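Local coordinates for protein putative oxidoreductase (PDB 3NX4) that binds NADP and probably catalyses the NADPH-dependent reduction of acryloyl-CoA as a member of the medium-chain dehydrogenase/reductase superfamily, at residues A[67-72]-A[81-86]; A[226-231]-A[253-258]. One frame throughout, in Å; residues are numbered along the deposited sequence.

Contact 1: A[67-72]-A[81-86]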
ATOM      1  N   GLY A  67      28.205 -16.299 -12.909  1.00 34.27           N
ATOM      2  CA  GLY A  67      29.484 -16.811 -13.360  1.00 36.00           C
ATOM      3  C   GLY A  67      30.225 -17.525 -12.261  1.00 37.19           C
ATOM      4  O   GLY A  67      29.642 -17.897 -11.240  1.00 35.18           O
ATOM      5  N   THR A  68      31.524 -17.702 -12.477  1.00 36.83           N
ATOM      6  CA  THR A  68      32.372 -18.438 -11.559  1.00 34.60           C
ATOM      7  C   THR A  68      33.419 -17.507 -10.973  1.00 37.85           C
ATOM      8  O   THR A  68      34.050 -16.734 -11.694  1.00 37.60           O
ATOM      9  CB  THR A  68      33.101 -19.584 -12.306  1.00 44.07           C
ATOM     10  OG1 THR A  68      32.136 -20.401 -12.977  1.00 51.41           O
ATOM     11  CG2 THR A  68      33.894 -20.445 -11.342  1.00 42.61           C
ATOM     12  N   VAL A  69      33.615 -17.593  -9.663  1.00 38.03           N
ATOM     13  CA  VAL A  69      34.624 -16.789  -8.988  1.00 38.55           C
ATOM     14  C   VAL A  69      36.017 -17.159  -9.493  1.00 43.83           C
ATOM     15  O   VAL A  69      36.414 -18.325  -9.457  1.00 40.04           O
ATOM     16  CB  VAL A  69      34.547 -16.976  -7.460  1.00 37.13           C
ATOM     17  CG1 VAL A  69      35.708 -16.256  -6.758  1.00 35.59           C
ATOM     18  CG2 VAL A  69      33.187 -16.493  -6.936  1.00 35.92           C
ATOM     19  N   HIS A  70      36.752 -16.170  -9.989  1.00 43.25           N
ATOM     20  CA  HIS A  70      38.149 -16.394 -10.363  1.00 42.98           C
ATOM     21  C   HIS A  70      39.039 -16.233  -9.134  1.00 47.69           C
ATOM     22  O   HIS A  70      39.919 -17.054  -8.875  1.00 47.54           O
ATOM     23  CB  HIS A  70      38.603 -15.406 -11.430  1.00 42.61           C
ATOM     24  CG  HIS A  70      40.071 -15.482 -11.729  1.00 44.59           C
ATOM     25  ND1 HIS A  70      40.655 -16.587 -12.307  1.00 46.69           N
ATOM     26  CD2 HIS A  70      41.072 -14.595 -11.517  1.00 47.07           C
ATOM     27  CE1 HIS A  70      41.952 -16.377 -12.449  1.00 46.22           C
ATOM     28  NE2 HIS A  70      42.232 -15.176 -11.972  1.00 49.40           N
ATOM     29  N   ALA A  71      38.803 -15.161  -8.383  1.00 43.60           N
ATOM     30  CA  ALA A  71      39.559 -14.894  -7.163  1.00 42.57           C
ATOM     31  C   ALA A  71      38.697 -14.135  -6.167  1.00 44.57           C
ATOM     32  O   ALA A  71      37.788 -13.406  -6.556  1.00 48.79           O
ATOM     33  CB  ALA A  71      40.817 -14.106  -7.480  1.00 48.19           C
ATOM     34  N   SER A  72      38.992 -14.301  -4.883  1.00 44.60           N
ATOM     35  CA  SER A  72      38.233 -13.636  -3.834  1.00 40.84           C
ATOM     36  C   SER A  72      39.097 -13.257  -2.634  1.00 40.94           C
ATOM     37  O   SER A  72      39.858 -14.075  -2.132  1.00 45.71           O
ATOM     38  CB  SER A  72      37.102 -14.533  -3.345  1.00 42.41           C
ATOM     39  OG  SER A  72      36.453 -13.948  -2.224  1.00 37.74           O
ATOM     40  N   GLN A  81      33.876 -21.112  -7.272  1.00 42.10           N
ATOM     41  CA  GLN A  81      32.501 -21.090  -6.782  1.00 39.24           C
ATOM     42  C   GLN A  81      31.539 -20.480  -7.807  1.00 40.72           C
ATOM     43  O   GLN A  81      31.855 -19.459  -8.414  1.00 39.72           O
ATOM     44  CB  GLN A  81      32.436 -20.300  -5.469  1.00 42.00           C
ATOM     45  CG  GLN A  81      31.115 -20.411  -4.754  1.00 45.22           C
ATOM     46  CD  GLN A  81      31.105 -19.711  -3.405  1.00 44.51           C
ATOM     47  OE1 GLN A  81      32.151 -19.374  -2.856  1.00 46.70           O
ATOM     48  NE2 GLN A  81      29.913 -19.497  -2.863  1.00 41.04           N
ATOM     49  N   GLU A  82      30.377 -21.110  -7.998  1.00 39.32           N
ATOM     50  CA  GLU A  82      29.313 -20.549  -8.834  1.00 37.27           C
ATOM     51  C   GLU A  82      28.495 -19.505  -8.067  1.00 35.56           C
ATOM     52  O   GLU A  82      28.020 -19.773  -6.958  1.00 37.07           O
ATOM     53  CB  GLU A  82      28.375 -21.655  -9.342  1.00 41.76           C
ATOM     54  CG  GLU A  82      29.040 -22.705 -10.242  1.00 46.43           C
ATOM     55  CD  GLU A  82      29.448 -22.154 -11.599  1.00 63.28           C
ATOM     56  OE1 GLU A  82      28.606 -21.517 -12.275  1.00 58.03           O
ATOM     57  OE2 GLU A  82      30.615 -22.361 -11.993  1.00 78.19           O
ATOM     58  N   VAL A  83      28.320 -18.324  -8.661  1.00 33.01           N
ATOM     59  CA  VAL A  83      27.587 -17.232  -8.012  1.00 32.01           C
ATOM     60  C   VAL A  83      26.676 -16.481  -8.979  1.00 39.47           C
ATOM     61  O   VAL A  83      26.808 -16.590 -10.200  1.00 35.46           O
ATOM     62  CB  VAL A  83      28.549 -16.191  -7.397  1.00 33.62           C
ATOM     63  CG1 VAL A  83      29.405 -16.830  -6.306  1.00 33.08           C
ATOM     64  CG2 VAL A  83      29.422 -15.575  -8.493  1.00 34.78           C
ATOM     65  N   LEU A  84      25.742 -15.713  -8.425  1.00 37.45           N
ATOM     66  CA  LEU A  84      24.921 -14.839  -9.248  1.00 33.28           C
ATOM     67  C   LEU A  84      24.835 -13.476  -8.587  1.00 31.42           C
ATOM     68  O   LEU A  84      25.132 -13.331  -7.408  1.00 33.00           O
ATOM     69  CB  LEU A  84      23.522 -15.437  -9.468  1.00 34.11           C
ATOM     70  CG  LEU A  84      22.568 -15.578  -8.275  1.00 29.61           C
ATOM     71  CD1 LEU A  84      21.970 -14.226  -7.879  1.00 32.93           C
ATOM     72  CD2 LEU A  84      21.442 -16.549  -8.644  1.00 27.62           C
ATOM     73  N   LEU A  85      24.443 -12.471  -9.353  1.00 32.12           N
ATOM     74  CA  LEU A  85      24.223 -11.151  -8.788  1.00 34.57           C
ATOM     75  C   LEU A  85      23.084 -10.466  -9.526  1.00 33.41           C
ATOM     76  O   LEU A  85      23.009 -10.511 -10.752  1.00 27.78           O
ATOM     77  CB  LEU A  85      25.495 -10.298  -8.863  1.00 30.69           C
ATOM     78  CG  LEU A  85      25.428  -8.838  -8.392  1.00 32.85           C
ATOM     79  CD1 LEU A  85      26.804  -8.355  -7.877  1.00 31.75           C
ATOM     80  CD2 LEU A  85      24.910  -7.917  -9.490  1.00 29.79           C
ATOM     81  N   THR A  86      22.197  -9.843  -8.762  1.00 31.58           N
ATOM     82  CA  THR A  86      21.234  -8.902  -9.316  1.00 33.06           C
ATOM     83  C   THR A  86      21.218  -7.663  -8.424  1.00 27.06           C
ATOM     84  O   THR A  86      21.298  -7.769  -7.191  1.00 32.22           O
ATOM     85  CB  THR A  86      19.794  -9.501  -9.411  1.00 29.03           C
ATOM     86  OG1 THR A  86      19.273  -9.742  -8.096  1.00 33.78           O
ATOM     87  CG2 THR A  86      19.796 -10.812 -10.194  1.00 28.57           C
TER
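The carboxylate of Glu82 takes a hydrogen bond from the hydroxyl of Thr68, which meets OE2 from above the carboxylate plane: Thr68 OG1 lies 2.7 Å from Glu82 OE2, 39° out of that plane. The two residues form a non-hydrogen-bonded pair of an antiparallel beta hairpin in the GroES-like domain, with CA of Thr68 4.6 Å from CA of Glu82. The glutamate chain starts anti to its own carbonyl carbon and then bends (chi2 -69°), which brings OE2 back over the neighbouring strand; the same side chain also touches Leu112 and, on helix 118-140, Ser118.

The adjacent pair, Gly67 with Val83, is hydrogen-bonded in both directions, Gly67 N to Val83 O at 3.1 Å and Val83 N to Gly67 O at 2.9 Å. On the face carrying Val83, Val69 CG2 packs against Val83 CG1 at 3.8 Å, the two isopropyl groups crossing at about a right angle. The axes of strands 67-69 and 82-86 make 118°, far from strict antiparallel alignment, and beyond Val69 the chain turns away at a classic beta bulge, where His70 and Ala71 face Thr31. Past the last paired residues, Gln81 O accepts from Val69 N at 2.9 Å and also has a CA-H...O contact from Thr68 CA at 3.3 Å.

Contact 2: A[226-231]-A[253-258]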
ATOM      1  N   LYS A 226      -6.471   2.142 -12.498  1.00 30.64           N
ATOM      2  CA  LYS A 226      -7.726   1.422 -12.700  1.00 29.39           C
ATOM      3  C   LYS A 226      -7.738   0.082 -11.973  1.00 27.57           C
ATOM      4  O   LYS A 226      -8.756  -0.320 -11.412  1.00 27.99           O
ATOM      5  CB  LYS A 226      -8.033   1.218 -14.183  1.00 26.35           C
ATOM      6  CG  LYS A 226      -9.425   0.627 -14.388  1.00 38.68           C
ATOM      7  CD  LYS A 226     -10.053   1.067 -15.694  1.00 44.65           C
ATOM      8  CE  LYS A 226     -11.413   0.422 -15.870  1.00 42.75           C
ATOM      9  NZ  LYS A 226     -11.895   0.565 -17.257  1.00 47.86           N
ATOM     10  N   VAL A 227      -6.609  -0.615 -11.998  1.00 26.33           N
ATOM     11  CA  VAL A 227      -6.461  -1.827 -11.190  1.00 23.30           C
ATOM     12  C   VAL A 227      -6.774  -1.542  -9.720  1.00 26.35           C
ATOM     13  O   VAL A 227      -7.505  -2.300  -9.083  1.00 25.87           O
ATOM     14  CB  VAL A 227      -5.073  -2.469 -11.369  1.00 24.88           C
ATOM     15  CG1 VAL A 227      -4.829  -3.555 -10.320  1.00 26.83           C
ATOM     16  CG2 VAL A 227      -4.957  -3.062 -12.800  1.00 24.63           C
ATOM     17  N   LEU A 228      -6.242  -0.449  -9.183  1.00 24.67           N
ATOM     18  CA  LEU A 228      -6.590  -0.071  -7.809  1.00 28.87           C
ATOM     19  C   LEU A 228      -8.095   0.107  -7.617  1.00 28.03           C
ATOM     20  O   LEU A 228      -8.631  -0.310  -6.595  1.00 24.54           O
ATOM     21  CB  LEU A 228      -5.863   1.199  -7.366  1.00 26.92           C
ATOM     22  CG  LEU A 228      -4.365   1.051  -7.108  1.00 27.52           C
ATOM     23  CD1 LEU A 228      -3.718   2.426  -7.083  1.00 29.23           C
ATOM     24  CD2 LEU A 228      -4.120   0.298  -5.810  1.00 24.74           C
ATOM     25  N   ALA A 229      -8.766   0.718  -8.593  1.00 26.20           N
ATOM     26  CA  ALA A 229     -10.213   0.957  -8.512  1.00 30.16           C
ATOM     27  C   ALA A 229     -11.047  -0.330  -8.600  1.00 27.25           C
ATOM     28  O   ALA A 229     -12.235  -0.341  -8.241  1.00 30.51           O
ATOM     29  CB  ALA A 229     -10.661   1.967  -9.602  1.00 26.14           C
ATOM     30  N   GLN A 230     -10.409  -1.403  -9.065  1.00 25.11           N
ATOM     31  CA  GLN A 230     -11.049  -2.700  -9.279  1.00 21.36           C
ATOM     32  C   GLN A 230     -10.719  -3.751  -8.213  1.00 24.47           C
ATOM     33  O   GLN A 230     -11.098  -4.919  -8.354  1.00 24.38           O
ATOM     34  CB  GLN A 230     -10.597  -3.272 -10.633  1.00 23.28           C
ATOM     35  CG  GLN A 230     -11.146  -2.518 -11.857  1.00 25.27           C
ATOM     36  CD  GLN A 230     -10.544  -3.011 -13.169  1.00 30.27           C
ATOM     37  OE1 GLN A 230      -9.459  -3.584 -13.190  1.00 32.35           O
ATOM     38  NE2 GLN A 230     -11.254  -2.776 -14.273  1.00 31.35           N
HETATM   39  N   MSE A 231      -9.975  -3.369  -7.181  1.00 24.99           N
HETATM   40  CA  MSE A 231      -9.573  -4.342  -6.156  1.00 22.48           C
HETATM   41  C   MSE A 231     -10.738  -4.759  -5.256  1.00 24.78           C
HETATM   42  O   MSE A 231     -11.564  -3.924  -4.849  1.00 24.83           O
HETATM   43  CB  MSE A 231      -8.435  -3.790  -5.283  1.00 25.97           C
HETATM   44  CG  MSE A 231      -7.175  -3.424  -6.058  1.00 23.72           C
HETATM   45 SE   MSE A 231      -6.463  -4.898  -7.153  0.75 25.35          SE
HETATM   46  CE  MSE A 231      -6.272  -6.275  -5.786  1.00 21.91           C
HETATM   47  N   MSE A 253      -9.833   6.618  -2.415  1.00 29.40           N
HETATM   48  CA  MSE A 253     -11.044   5.814  -2.214  1.00 30.73           C
HETATM   49  C   MSE A 253     -10.840   4.286  -2.073  1.00 28.59           C
HETATM   50  O   MSE A 253     -11.438   3.671  -1.190  1.00 30.21           O
HETATM   51  CB  MSE A 253     -12.116   6.134  -3.257  1.00 28.92           C
HETATM   52  CG  MSE A 253     -12.486   7.606  -3.327  1.00 32.41           C
HETATM   53 SE   MSE A 253     -13.085   8.267  -1.574  0.75 45.89          SE
HETATM   54  CE  MSE A 253     -15.006   8.280  -1.907  1.00258.92           C
ATOM     55  N   PRO A 254     -10.023   3.666  -2.945  1.00 30.00           N
ATOM     56  CA  PRO A 254      -9.856   2.218  -2.760  1.00 27.83           C
ATOM     57  C   PRO A 254      -9.202   1.920  -1.408  1.00 26.05           C
ATOM     58  O   PRO A 254      -9.458   0.891  -0.788  1.00 29.37           O
ATOM     59  CB  PRO A 254      -8.900   1.818  -3.896  1.00 23.93           C
ATOM     60  CG  PRO A 254      -9.083   2.876  -4.946  1.00 29.20           C
ATOM     61  CD  PRO A 254      -9.363   4.154  -4.172  1.00 29.18           C
ATOM     62  N   PHE A 255      -8.367   2.838  -0.955  1.00 27.07           N
ATOM     63  CA  PHE A 255      -7.660   2.639   0.305  1.00 28.47           C
ATOM     64  C   PHE A 255      -8.568   2.805   1.503  1.00 30.44           C
ATOM     65  O   PHE A 255      -8.610   1.936   2.376  1.00 27.81           O
ATOM     66  CB  PHE A 255      -6.457   3.572   0.369  1.00 25.87           C
ATOM     67  CG  PHE A 255      -5.533   3.390  -0.792  1.00 26.38           C
ATOM     68  CD1 PHE A 255      -4.591   2.362  -0.786  1.00 32.58           C
ATOM     69  CD2 PHE A 255      -5.638   4.192  -1.907  1.00 23.28           C
ATOM     70  CE1 PHE A 255      -3.747   2.159  -1.878  1.00 28.45           C
ATOM     71  CE2 PHE A 255      -4.796   4.001  -3.005  1.00 25.76           C
ATOM     72  CZ  PHE A 255      -3.852   2.979  -2.986  1.00 26.93           C
ATOM     73  N   ILE A 256      -9.331   3.896   1.532  1.00 24.69           N
ATOM     74  CA  ILE A 256     -10.079   4.222   2.736  1.00 23.34           C
ATOM     75  C   ILE A 256     -11.480   3.638   2.761  1.00 30.58           C
ATOM     76  O   ILE A 256     -12.113   3.600   3.818  1.00 28.43           O
ATOM     77  CB  ILE A 256     -10.137   5.740   2.978  1.00 28.92           C
ATOM     78  CG1 ILE A 256     -11.121   6.397   2.010  1.00 32.34           C
ATOM     79  CG2 ILE A 256      -8.741   6.336   2.863  1.00 27.57           C
ATOM     80  CD1 ILE A 256     -11.342   7.887   2.283  1.00 39.90           C
ATOM     81  N   LEU A 257     -11.971   3.193   1.609  1.00 27.84           N
ATOM     82  CA  LEU A 257     -13.304   2.591   1.530  1.00 27.73           C
ATOM     83  C   LEU A 257     -13.206   1.073   1.351  1.00 27.47           C
ATOM     84  O   LEU A 257     -14.119   0.335   1.708  1.00 31.89           O
ATOM     85  CB  LEU A 257     -14.120   3.196   0.379  1.00 30.03           C
ATOM     86  CG  LEU A 257     -14.542   4.659   0.518  1.00 36.62           C
ATOM     87  CD1 LEU A 257     -15.395   5.106  -0.662  1.00 42.63           C
ATOM     88  CD2 LEU A 257     -15.292   4.852   1.817  1.00 39.77           C
ATOM     89  N   ARG A 258     -12.090   0.605   0.817  1.00 21.71           N
ATOM     90  CA  ARG A 258     -11.962  -0.820   0.550  1.00 24.32           C
ATOM     91  C   ARG A 258     -10.755  -1.484   1.201  1.00 23.75           C
ATOM     92  O   ARG A 258     -10.481  -2.657   0.937  1.00 23.14           O
ATOM     93  CB  ARG A 258     -11.967  -1.085  -0.959  1.00 23.40           C
ATOM     94  CG  ARG A 258     -13.345  -0.891  -1.598  1.00 26.56           C
ATOM     95  CD  ARG A 258     -13.332  -1.331  -3.070  1.00 26.21           C
ATOM     96  NE  ARG A 258     -14.643  -1.141  -3.690  1.00 30.88           N
ATOM     97  CZ  ARG A 258     -14.852  -1.088  -5.000  1.00 28.86           C
ATOM     98  NH1 ARG A 258     -13.832  -1.220  -5.848  1.00 28.76           N
ATOM     99  NH2 ARG A 258     -16.085  -0.912  -5.462  1.00 27.66           N
TER
HETATM  100  O   HOH W   1     -11.014  -1.108  -5.093  1.00 27.83           O
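Pro254 lays its ring against the last turn of helix 221-229, with Pro254 CB 3.4 Å from Leu228 O. Next to it the leucine tip meets the far end of an aromatic ring: Leu228 CD2 is 3.9 Å from Phe255 CZ, and the two side chains approach obliquely. From farther along 253-258, Arg258 reaches back with its chain extended from CG to NE, which sets the guanidinium beside carbonyls at and just beyond the end of helix 221-229. Ala229 O lies at the edge of that group, 3.0 Å from Arg258 NH1. A water in the guanidinium plane accepts from Arg258 NH1 at 2.9 Å and donates to both Leu228 O and Met231 O, each at 2.9 Å, so it bridges one cationic N-H to two backbone acceptors.

Second-shell bonds help place both partners. Arg258 NH2 donates to Glu208 O, and a backbone hydrogen bond joins Glu208 to Ala229, so the same residue serves the arginine and the helix end. Leu228 and Met231 (selenomethionine) rest on Val237 of strand 235-239, which places the contact on the Rossmann-type coenzyme domain. Further out, Phe255 packs on Leu262 of the second subunit, and Ile256 touches an NADP that is not this chain's own, as well as Cys240 of the second subunit.

The positive guanidinium gathered near carbonyls at and just beyond a helix C terminus suggests favourable electrostatics with the negative end of the helix dipole, while the water connects Arg258 NH1 to Leu228 O and Met231 O.

In the fold
From the N terminus, contact 1 comes first: 67-72 meets 81-86 across eight intervening residues that hold neither helix nor strand, closing a hairpin in the GroES-like part. The chain then runs through helix 118-140 and into the six-stranded parallel sheet before contact 2 opens. There 226-231 meets 253-258 across 21 residues, eleven of them in strands, tying helix 221-229 to helix 253-258, which precedes one of the sheet's two outer strands, 261-264. The two closures are in series, neither enclosing nor crossing the other. The centres of contact 1 and contact 2 are about 44 Å apart, on opposite sides of the chain's centre. Their nearest atoms are about 25 Å apart; only contact 2 reaches the second subunit.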